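Local atomic coordinates of PHB depolymerase (Penicillium funiculosum, PDB entry 2D81), a protein that hydrolyses the biopolyester polyhydroxybutyrate, using an alpha/beta hydrolase fold in which the order of the chain is circularly permuted. Residues 36-41 / 171-176; 90-95 / 122-127. All blocks are in the same frame, centred on the assembly; numbering follows the deposited sequence.

Contact 1 of 2, residues 36-41 / 171-176; sequences FNVGFG and WIYGSL
The Tyr173 ring meets the methyl CG2 of Val38 obliquely through its CE2 atom, at a loose 4.4 Å. Its beta carbon does not set out toward residues 36-41; the length of the ring carries the far side closer, and the hydroxyl beyond is held by Ser14 OG and by Ser12 O. The Phe40 ring, by contrast, is carried away from the helix and packs on Val15, Leu88 and Ile93, leaving backbone to face residues 171-176.

Ile172 carries most of the helix side of the contact. The Ile172 and Val38 side chains cross obliquely, bringing CG2 of Ile172 to 3.5 Å from CG1 of Val38, tighter than ordinary van der Waals spacing. With CG1 anti to the backbone N (chi1 -176°), Val38 also brings that methyl to 3.2 Å from the carbonyl O of Ile172. The other branch of Ile172 runs extended (chi2 174°), so that CD1 rests on the strand backbone, 3.8 Å from Phe40 C and 4.0 Å from Gly41 N. The backbone angles of Gly39 call for glycine by themselves, since a CB would jam against the preceding carbonyl O.

The contact thus lays the C-terminal turn of helix 164-173 over the start of strand 39-43, with Ile172 reaching on to Ser14 of strand 13-18 next to it and His224 of strand 221-227 beyond.

Contact 2 of 2, residues 90-95 / 122-127; sequences QRKIYM and SANVSY. With NAG (2-acetamido-2-deoxy-beta-D-glucopyranose), chain B.
Ile93 uses both its N-H and its carbonyl on the neighbouring strand, in a pair that runs parallel, the two directions only 4° apart. Ile93 N donates to Asn124 O (3.0 Å), Ser126 N to Ile93 O (2.9 Å) and Met95 N to Ser126 O (2.8 Å). Weaker CA-H...O contacts fill in between them, as from Val125 CA to Ile93 O. Asn124 O has a second donor in the indole NE1 of Trp171.

Apolar contacts gather on the face of Ile93, Val125, Met95 and Tyr127. Met95 bends at its last torsion (chi3 -84°), which swings CE against Val125 CG1 at a tight 3.4 Å. Its CB lies 3.6 Å from Tyr127 CD2, and its sulfur stands at the edge of that ring, 5.3 Å from the centroid, in a Met-aromatic contact; the two side chains cross at about a right angle.

Polar and sugar contacts cluster where the strands begin. Asn124 ND2 is bonded covalently to C1 of the N-acetylglucosamine. Lys92, bent at every torsion beyond CG, lays CD 3.2 Å from Asn124 OD1 and 3.2 Å from the sugar O5, while NZ hydrogen-bonds to Trp171 O and makes a cation-pi contact with that indole. An alanine in place of Lys92 would probably leave Trp171 O without its ammonium partner and open a gap beside the glycosylated amide.

Asn124, Val125 and Ser126 form an N-glycosylation sequon. The pairing itself is that of a beta-alpha-beta crossover: helix 106-116 connects the strands and packs Leu116 and Met109 on the Ile93 and Met95 face.

Overall arrangement
Contacts 1 and 2 illustrate how a parallel alpha/beta sheet is joined strand to strand and packed by helices. Their centres lie 9 Å apart on the same side of the molecule, and strands 39-43 and 92-98 are neighbours in the one mixed sheet. Along the chain, residues 36-41 come first, both halves of contact 2 follow, and residues 171-176 return last. Val38 O probably accepts a hydrogen bond from Lys92 N at 2.9 Å, stitching the two contacts together. Helix 164-173 covers the sheet at contact 1 and reaches Tyr94 and Ser126 of contact 2, while helix 106-116 packs on the other face, the layering expected of an alpha/beta hydrolase.

Contact 1 of 2, residues 36-41 / 171-176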
loop_
_atom_site.group_PDB
_atom_site.type_symbol
_atom_site.label_atom_id
_atom_site.label_comp_id
_atom_site.label_asym_id
_atom_site.label_seq_id
_atom_site.Cartn_x
_atom_site.Cartn_y
_atom_site.Cartn_z
ATOM N N PHE A 36 3.519 10.349 4.946
ATOM C CA PHE A 36 2.202 9.737 5.074
ATOM C C PHE A 36 1.633 10.031 6.455
ATOM O O PHE A 36 1.531 9.156 7.315
ATOM C CB PHE A 36 2.314 8.234 4.797
ATOM C CG PHE A 36 2.864 7.932 3.430
ATOM C CD1 PHE A 36 4.236 7.796 3.229
ATOM C CD2 PHE A 36 2.019 7.890 2.323
ATOM C CE1 PHE A 36 4.762 7.631 1.947
ATOM C CE2 PHE A 36 2.533 7.726 1.034
ATOM C CZ PHE A 36 3.908 7.598 0.846
ATOM N N ASN A 37 1.258 11.291 6.648
ATOM C CA ASN A 37 1.049 11.830 7.984
ATOM C C ASN A 37 -0.341 11.617 8.567
ATOM O O ASN A 37 -0.553 11.847 9.756
ATOM C CB ASN A 37 1.398 13.320 8.002
ATOM C CG ASN A 37 0.998 14.026 6.728
ATOM O OD1 ASN A 37 -0.144 13.929 6.283
ATOM N ND2 ASN A 37 1.944 14.746 6.129
ATOM N N VAL A 38 -1.291 11.172 7.749
ATOM C CA VAL A 38 -2.599 10.814 8.284
ATOM C C VAL A 38 -2.565 9.378 8.806
ATOM O O VAL A 38 -3.091 9.080 9.878
ATOM C CB VAL A 38 -3.710 10.935 7.217
ATOM C CG1 VAL A 38 -5.063 10.655 7.850
ATOM C CG2 VAL A 38 -3.697 12.325 6.610
ATOM N N GLY A 39 -1.932 8.491 8.047
ATOM C CA GLY A 39 -1.816 7.110 8.475
ATOM C C GLY A 39 -1.680 6.175 7.292
ATOM O O GLY A 39 -1.395 6.614 6.179
ATOM N N PHE A 40 -1.875 4.882 7.529
ATOM C CA PHE A 40 -1.778 3.897 6.460
ATOM C C PHE A 40 -2.609 2.647 6.720
ATOM O O PHE A 40 -3.077 2.418 7.837
ATOM C CB PHE A 40 -0.313 3.504 6.222
ATOM C CG PHE A 40 0.401 3.014 7.454
ATOM C CD1 PHE A 40 0.935 3.912 8.375
ATOM C CD2 PHE A 40 0.554 1.649 7.683
ATOM C CE1 PHE A 40 1.615 3.457 9.505
ATOM C CE2 PHE A 40 1.231 1.183 8.809
ATOM C CZ PHE A 40 1.764 2.089 9.721
ATOM N N GLY A 41 -2.794 1.852 5.668
ATOM C CA GLY A 41 -3.565 0.625 5.773
ATOM C C GLY A 41 -2.821 -0.548 5.159
ATOM O O GLY A 41 -2.125 -0.399 4.152
ATOM N N TRP A 171 -11.426 4.624 7.913
ATOM C CA TRP A 171 -10.655 4.570 9.149
ATOM C C TRP A 171 -9.568 5.635 9.152
ATOM O O TRP A 171 -9.361 6.321 10.152
ATOM C CB TRP A 171 -10.008 3.199 9.359
ATOM C CG TRP A 171 -9.346 3.138 10.696
ATOM C CD1 TRP A 171 -8.009 3.214 10.962
ATOM C CD2 TRP A 171 -10.006 3.100 11.962
ATOM N NE1 TRP A 171 -7.796 3.231 12.322
ATOM C CE2 TRP A 171 -9.008 3.161 12.959
ATOM C CE3 TRP A 171 -11.351 3.023 12.352
ATOM C CZ2 TRP A 171 -9.309 3.148 14.325
ATOM C CZ3 TRP A 171 -11.652 3.010 13.711
ATOM C CH2 TRP A 171 -10.634 3.072 14.680
ATOM N N ILE A 172 -8.877 5.769 8.027
ATOM C CA ILE A 172 -7.766 6.706 7.933
ATOM C C ILE A 172 -8.238 8.158 7.993
ATOM O O ILE A 172 -7.646 8.976 8.696
ATOM C CB ILE A 172 -6.966 6.470 6.635
ATOM C CG1 ILE A 172 -6.303 5.089 6.695
ATOM C CG2 ILE A 172 -5.912 7.563 6.452
ATOM C CD1 ILE A 172 -5.608 4.668 5.413
ATOM N N TYR A 173 -9.307 8.476 7.268
ATOM C CA TYR A 173 -9.760 9.860 7.166
ATOM C C TYR A 173 -10.924 10.222 8.079
ATOM O O TYR A 173 -11.289 11.394 8.187
ATOM C CB TYR A 173 -10.126 10.191 5.716
ATOM C CG TYR A 173 -8.920 10.259 4.813
ATOM C CD1 TYR A 173 -8.475 9.133 4.121
ATOM C CD2 TYR A 173 -8.185 11.438 4.699
ATOM C CE1 TYR A 173 -7.319 9.181 3.342
ATOM C CE2 TYR A 173 -7.030 11.495 3.925
ATOM C CZ TYR A 173 -6.604 10.362 3.252
ATOM O OH TYR A 173 -5.454 10.413 2.508
ATOM N N GLY A 174 -11.498 9.222 8.737
ATOM C CA GLY A 174 -12.642 9.469 9.594
ATOM C C GLY A 174 -13.924 9.479 8.790
ATOM O O GLY A 174 -14.150 8.596 7.961
ATOM N N SER A 175 -14.772 10.472 9.028
ATOM C CA SER A 175 -15.990 10.603 8.248
ATOM C C SER A 175 -15.623 10.712 6.772
ATOM O O SER A 175 -14.599 11.300 6.418
ATOM C CB SER A 175 -16.776 11.843 8.690
ATOM O OG SER A 175 -15.959 13.004 8.673
ATOM N N LEU A 176 -16.443 10.103 5.926
ATOM C CA LEU A 176 -16.394 10.323 4.486
ATOM C C LEU A 176 -17.821 10.367 3.971
ATOM O O LEU A 176 -18.716 9.762 4.562
ATOM C CB LEU A 176 -15.636 9.189 3.788
ATOM C CG LEU A 176 -14.127 9.120 4.027
ATOM C CD1 LEU A 176 -13.533 7.952 3.246
ATOM C CD2 LEU A 176 -13.486 10.429 3.594
#

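Contact 2 of 2, residues 90-95 / 122-127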
loop_
_atom_site.group_PDB
_atom_site.type_symbol
_atom_site.label_atom_id
_atom_site.label_comp_id
_atom_site.label_asym_id
_atom_site.label_seq_id
_atom_site.Cartn_x
_atom_site.Cartn_y
_atom_site.Cartn_z
ATOM N N GLN A 90 0.677 9.201 16.423
ATOM C CA GLN A 90 -0.411 10.056 15.951
ATOM C C GLN A 90 -0.786 9.726 14.513
ATOM O O GLN A 90 -0.909 10.618 13.670
ATOM C CB GLN A 90 -0.013 11.531 16.040
ATOM C CG GLN A 90 0.208 12.034 17.454
ATOM C CD GLN A 90 0.411 13.534 17.505
ATOM O OE1 GLN A 90 1.285 14.077 16.826
ATOM N NE2 GLN A 90 -0.395 14.212 18.314
ATOM N N ARG A 91 -0.958 8.440 14.239
ATOM C CA ARG A 91 -1.354 7.982 12.913
ATOM C C ARG A 91 -2.551 7.051 13.025
ATOM O O ARG A 91 -2.656 6.268 13.970
ATOM C CB ARG A 91 -0.193 7.242 12.243
ATOM C CG ARG A 91 1.028 8.114 11.977
ATOM C CD ARG A 91 0.791 9.063 10.812
ATOM N NE ARG A 91 1.931 9.948 10.581
ATOM C CZ ARG A 91 2.173 11.058 11.270
ATOM N NH1 ARG A 91 3.241 11.794 10.986
ATOM N NH2 ARG A 91 1.346 11.444 12.231
ATOM N N LYS A 92 -3.456 7.143 12.056
ATOM C CA LYS A 92 -4.537 6.176 11.933
ATOM C C LYS A 92 -4.003 4.973 11.169
ATOM O O LYS A 92 -3.485 5.113 10.061
ATOM C CB LYS A 92 -5.723 6.786 11.178
ATOM C CG LYS A 92 -6.290 8.045 11.818
ATOM C CD LYS A 92 -6.804 7.772 13.220
ATOM C CE LYS A 92 -8.045 6.896 13.199
ATOM N NZ LYS A 92 -9.201 7.617 12.602
ATOM N N ILE A 93 -4.120 3.791 11.767
ATOM C CA ILE A 93 -3.592 2.582 11.152
ATOM C C ILE A 93 -4.691 1.544 11.009
ATOM O O ILE A 93 -5.328 1.154 11.990
ATOM C CB ILE A 93 -2.433 1.993 11.988
ATOM C CG1 ILE A 93 -1.310 3.024 12.108
ATOM C CG2 ILE A 93 -1.905 0.716 11.332
ATOM C CD1 ILE A 93 -0.156 2.585 12.986
ATOM N N TYR A 94 -4.917 1.122 9.769
ATOM C CA TYR A 94 -5.921 0.119 9.445
ATOM C C TYR A 94 -5.226 -1.169 9.019
ATOM O O TYR A 94 -4.290 -1.139 8.226
ATOM C CB TYR A 94 -6.814 0.618 8.305
ATOM C CG TYR A 94 -7.759 -0.435 7.767
ATOM C CD1 TYR A 94 -8.995 -0.664 8.366
ATOM C CD2 TYR A 94 -7.397 -1.225 6.676
ATOM C CE1 TYR A 94 -9.850 -1.655 7.890
ATOM C CE2 TYR A 94 -8.242 -2.219 6.195
ATOM C CZ TYR A 94 -9.465 -2.428 6.807
ATOM O OH TYR A 94 -10.297 -3.415 6.339
ATOM N N MET A 95 -5.686 -2.295 9.553
ATOM C CA MET A 95 -5.119 -3.597 9.212
ATOM C C MET A 95 -6.222 -4.615 8.952
ATOM O O MET A 95 -7.233 -4.635 9.654
ATOM C CB MET A 95 -4.210 -4.089 10.341
ATOM C CG MET A 95 -2.914 -3.306 10.456
ATOM S SD MET A 95 -1.945 -3.776 11.894
ATOM C CE MET A 95 -2.723 -2.748 13.138
ATOM N N SER A 122 -3.816 2.786 20.461
ATOM C CA SER A 122 -4.786 1.722 20.202
ATOM C C SER A 122 -6.131 2.250 19.691
ATOM O O SER A 122 -6.762 1.629 18.833
ATOM C CB SER A 122 -5.010 0.874 21.462
ATOM O OG SER A 122 -5.753 1.580 22.441
ATOM N N ALA A 123 -6.565 3.396 20.210
ATOM C CA ALA A 123 -7.847 3.965 19.807
ATOM C C ALA A 123 -7.847 4.317 18.321
ATOM O O ALA A 123 -8.900 4.335 17.685
ATOM C CB ALA A 123 -8.156 5.206 20.639
ATOM N N ASN A 124 -6.668 4.594 17.771
ATOM C CA ASN A 124 -6.553 4.932 16.353
ATOM C C ASN A 124 -6.099 3.764 15.483
ATOM O O ASN A 124 -5.691 3.957 14.335
ATOM C CB ASN A 124 -5.598 6.114 16.153
ATOM C CG ASN A 124 -6.268 7.447 16.407
ATOM O OD1 ASN A 124 -7.489 7.556 16.309
ATOM N ND2 ASN A 124 -5.471 8.466 16.712
ATOM N N VAL A 125 -6.179 2.556 16.027
ATOM C CA VAL A 125 -5.883 1.348 15.260
ATOM C C VAL A 125 -7.166 0.551 15.039
ATOM O O VAL A 125 -7.930 0.330 15.976
ATOM C CB VAL A 125 -4.865 0.447 16.003
ATOM C CG1 VAL A 125 -4.614 -0.827 15.203
ATOM C CG2 VAL A 125 -3.564 1.198 16.219
ATOM N N SER A 126 -7.404 0.127 13.801
ATOM C CA SER A 126 -8.492 -0.803 13.517
ATOM C C SER A 126 -7.933 -2.065 12.873
ATOM O O SER A 126 -7.318 -2.004 11.812
ATOM C CB SER A 126 -9.517 -0.164 12.579
ATOM O OG SER A 126 -10.555 -1.080 12.261
ATOM N N TYR A 127 -8.140 -3.203 13.525
ATOM C CA TYR A 127 -7.685 -4.473 12.981
ATOM C C TYR A 127 -8.904 -5.343 12.716
ATOM O O TYR A 127 -9.668 -5.657 13.634
ATOM C CB TYR A 127 -6.740 -5.164 13.972
ATOM C CG TYR A 127 -6.067 -6.419 13.453
ATOM C CD1 TYR A 127 -6.746 -7.637 13.405
ATOM C CD2 TYR A 127 -4.735 -6.395 13.039
ATOM C CE1 TYR A 127 -6.110 -8.805 12.961
ATOM C CE2 TYR A 127 -4.093 -7.551 12.596
ATOM C CZ TYR A 127 -4.784 -8.751 12.562
ATOM O OH TYR A 127 -4.144 -9.894 12.140
HETATM C C1 NAG B . -5.965 9.828 16.615
HETATM C C2 NAG B . -4.968 10.799 17.272
HETATM C C3 NAG B . -5.375 12.270 17.046
HETATM C C4 NAG B . -5.819 12.547 15.601
HETATM C C5 NAG B . -6.809 11.483 15.139
HETATM C C6 NAG B . -7.256 11.654 13.701
HETATM C C7 NAG B . -3.799 10.493 19.373
HETATM C C8 NAG B . -3.876 10.749 20.870
HETATM N N2 NAG B . -4.945 10.526 18.698
HETATM O O3 NAG B . -4.275 13.114 17.353
HETATM O O4 NAG B . -6.439 13.822 15.538
HETATM O O5 NAG B . -6.200 10.185 15.250
HETATM O O6 NAG B . -8.556 11.115 13.507
HETATM O O7 NAG B . -2.710 10.268 18.845
#